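Local coordinates for glucocorticoid modulatory element-binding protein 1 (PDB 1OQJ), which binds glucocorticoid modulatory elements in promoter DNA through its SAND domain, the part described here, raising sensitivity to low glucocorticoid concentrations, and is an essential auxiliary factor for parvovirus replication, at residues Pro29-Lys34 with Ser44-Val49. Sequence-based numbering, arbitrary orientation.
Sequences PGINVK and SPKHFV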
loop_
_atom_site.group_PDB
_atom_site.type_symbol
_atom_site.label_atom_id
_atom_site.label_comp_id
_atom_site.label_asym_id
_atom_site.label_seq_id
_atom_site.Cartn_x
_atom_site.Cartn_y
_atom_site.Cartn_z
ATOM N N PRO A 29 3.419 -7.979 -5.942
ATOM C CA PRO A 29 2.011 -7.561 -5.918
ATOM C C PRO A 29 1.581 -6.812 -4.656
ATOM O O PRO A 29 0.383 -6.664 -4.389
ATOM C CB PRO A 29 1.276 -8.883 -6.077
ATOM C CG PRO A 29 2.102 -9.787 -5.229
ATOM C CD PRO A 29 3.535 -9.403 -5.580
ATOM N N GLY A 30 2.564 -6.371 -3.878
ATOM C CA GLY A 30 2.318 -5.604 -2.670
ATOM C C GLY A 30 1.611 -6.198 -1.466
ATOM O O GLY A 30 2.002 -5.916 -0.333
ATOM N N ILE A 31 0.588 -7.017 -1.689
ATOM C CA ILE A 31 -0.201 -7.579 -0.591
ATOM C C ILE A 31 0.561 -8.104 0.635
ATOM O O ILE A 31 0.240 -7.728 1.769
ATOM C CB ILE A 31 -1.173 -8.669 -1.122
ATOM C CG1 ILE A 31 -2.174 -9.048 -0.030
ATOM C CG2 ILE A 31 -0.398 -9.886 -1.601
ATOM C CD1 ILE A 31 -3.330 -9.869 -0.540
ATOM N N ASN A 32 1.566 -8.952 0.422
ATOM C CA ASN A 32 2.337 -9.501 1.539
ATOM C C ASN A 32 3.754 -8.952 1.630
ATOM O O ASN A 32 4.632 -9.573 2.232
ATOM C CB ASN A 32 2.393 -11.027 1.445
ATOM C CG ASN A 32 1.030 -11.664 1.598
ATOM O OD1 ASN A 32 0.321 -11.411 2.572
ATOM N ND2 ASN A 32 0.653 -12.498 0.635
ATOM N N VAL A 33 3.970 -7.782 1.043
ATOM C CA VAL A 33 5.285 -7.154 1.060
ATOM C C VAL A 33 5.339 -6.169 2.216
ATOM O O VAL A 33 4.441 -5.341 2.367
ATOM C CB VAL A 33 5.543 -6.391 -0.254
ATOM C CG1 VAL A 33 6.927 -5.759 -0.231
ATOM C CG2 VAL A 33 5.394 -7.336 -1.439
ATOM N N LYS A 34 6.382 -6.259 3.037
ATOM C CA LYS A 34 6.511 -5.352 4.168
ATOM C C LYS A 34 6.966 -3.991 3.653
ATOM O O LYS A 34 8.151 -3.762 3.399
ATOM C CB LYS A 34 7.487 -5.928 5.199
ATOM C CG LYS A 34 6.977 -7.236 5.797
ATOM C CD LYS A 34 7.896 -7.779 6.878
ATOM C CE LYS A 34 7.332 -9.061 7.473
ATOM N NZ LYS A 34 8.190 -9.591 8.571
ATOM N N SER A 44 2.946 -5.577 6.162
ATOM C CA SER A 44 2.381 -5.637 4.825
ATOM C C SER A 44 1.045 -4.908 4.753
ATOM O O SER A 44 0.403 -4.660 5.772
ATOM C CB SER A 44 2.138 -7.091 4.431
ATOM O OG SER A 44 1.111 -7.643 5.242
ATOM N N PRO A 45 0.616 -4.547 3.535
ATOM C CA PRO A 45 -0.663 -3.859 3.356
ATOM C C PRO A 45 -1.800 -4.743 3.887
ATOM O O PRO A 45 -2.767 -4.240 4.456
ATOM C CB PRO A 45 -0.737 -3.669 1.842
ATOM C CG PRO A 45 0.694 -3.439 1.482
ATOM C CD PRO A 45 1.417 -4.497 2.297
ATOM N N LYS A 46 -1.679 -6.056 3.699
ATOM C CA LYS A 46 -2.708 -6.978 4.172
ATOM C C LYS A 46 -2.847 -6.883 5.687
ATOM O O LYS A 46 -3.961 -6.841 6.212
ATOM C CB LYS A 46 -2.374 -8.420 3.779
ATOM C CG LYS A 46 -3.482 -9.408 4.126
ATOM C CD LYS A 46 -3.138 -10.823 3.692
ATOM C CE LYS A 46 -4.325 -11.755 3.894
ATOM N NZ LYS A 46 -4.005 -13.167 3.541
ATOM N N HIS A 47 -1.722 -6.841 6.392
ATOM C CA HIS A 47 -1.770 -6.748 7.846
ATOM C C HIS A 47 -2.245 -5.381 8.316
ATOM O O HIS A 47 -3.017 -5.287 9.271
ATOM C CB HIS A 47 -0.406 -7.092 8.444
ATOM C CG HIS A 47 -0.081 -8.552 8.371
ATOM N ND1 HIS A 47 1.167 -9.057 8.660
ATOM C CD2 HIS A 47 -0.854 -9.619 8.050
ATOM C CE1 HIS A 47 1.151 -10.372 8.520
ATOM N NE2 HIS A 47 -0.063 -10.738 8.151
ATOM N N PHE A 48 -1.798 -4.320 7.650
ATOM C CA PHE A 48 -2.238 -2.985 8.026
ATOM C C PHE A 48 -3.760 -2.907 7.907
ATOM O O PHE A 48 -4.445 -2.446 8.820
ATOM C CB PHE A 48 -1.592 -1.940 7.114
ATOM C CG PHE A 48 -2.112 -0.547 7.324
ATOM C CD1 PHE A 48 -2.122 0.020 8.598
ATOM C CD2 PHE A 48 -2.591 0.202 6.251
ATOM C CE1 PHE A 48 -2.602 1.316 8.807
ATOM C CE2 PHE A 48 -3.072 1.500 6.443
ATOM C CZ PHE A 48 -3.077 2.056 7.726
ATOM N N VAL A 49 -4.283 -3.368 6.775
ATOM C CA VAL A 49 -5.719 -3.353 6.535
ATOM C C VAL A 49 -6.468 -4.163 7.591
ATOM O O VAL A 49 -7.535 -3.754 8.056
ATOM C CB VAL A 49 -6.040 -3.898 5.122
ATOM C CG1 VAL A 49 -7.545 -4.109 4.958
ATOM C CG2 VAL A 49 -5.533 -2.919 4.071
HETATM O O HOH W 1 1.183 -10.338 5.031
HETATM O O HOH W 2 -1.344 -13.099 4.839
#
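Two hydrogen bonds grip S44 OG, one from the backbone N of H47 and one with a water, which also donates to N32 OD1. S44 is the N-cap of helix 45-51 in the SAND domain, and the segment facing it, 29-34, carries a type I beta turn from G30 to V33 in the loop between strands 17-22 and 36-38. With chi1 at 67°, OG sits in the crowded position between the S44 backbone N and carbonyl carbon, from where it accepts the H47 amide at 3.2 Å.

The turn adds a direct bond to the same helix end: K46 N donates to I31 O at 3.2 Å, lying in the carbonyl plane with an N-H...O angle of 156°. A first-turn amide thus finds its acceptor in the neighbouring loop. The carbonyl oxygens of G30 and V33 both close on P45 CD, at 3.0 Å and 3.1 Å. W60 of helix 60-63, the helix that also carries the DNA-binding K61, touches both P45 and I31. V33 O further receives a CA-H...O contact from S44 CA.

K46, exposed to solvent, runs fully extended from a CG anti to its backbone N, alongside I31 and N32 and pointing the same way. I31 CG1, likewise anti to the backbone N, packs against K46 CB at 3.9 Å. N32 OD1 passes beside K46 CD without a direct bond to the ammonium group. A second water joins them instead: it accepts from K46 NZ at 3.0 Å and donates, over a longer 3.3 Å, to N32 OD1.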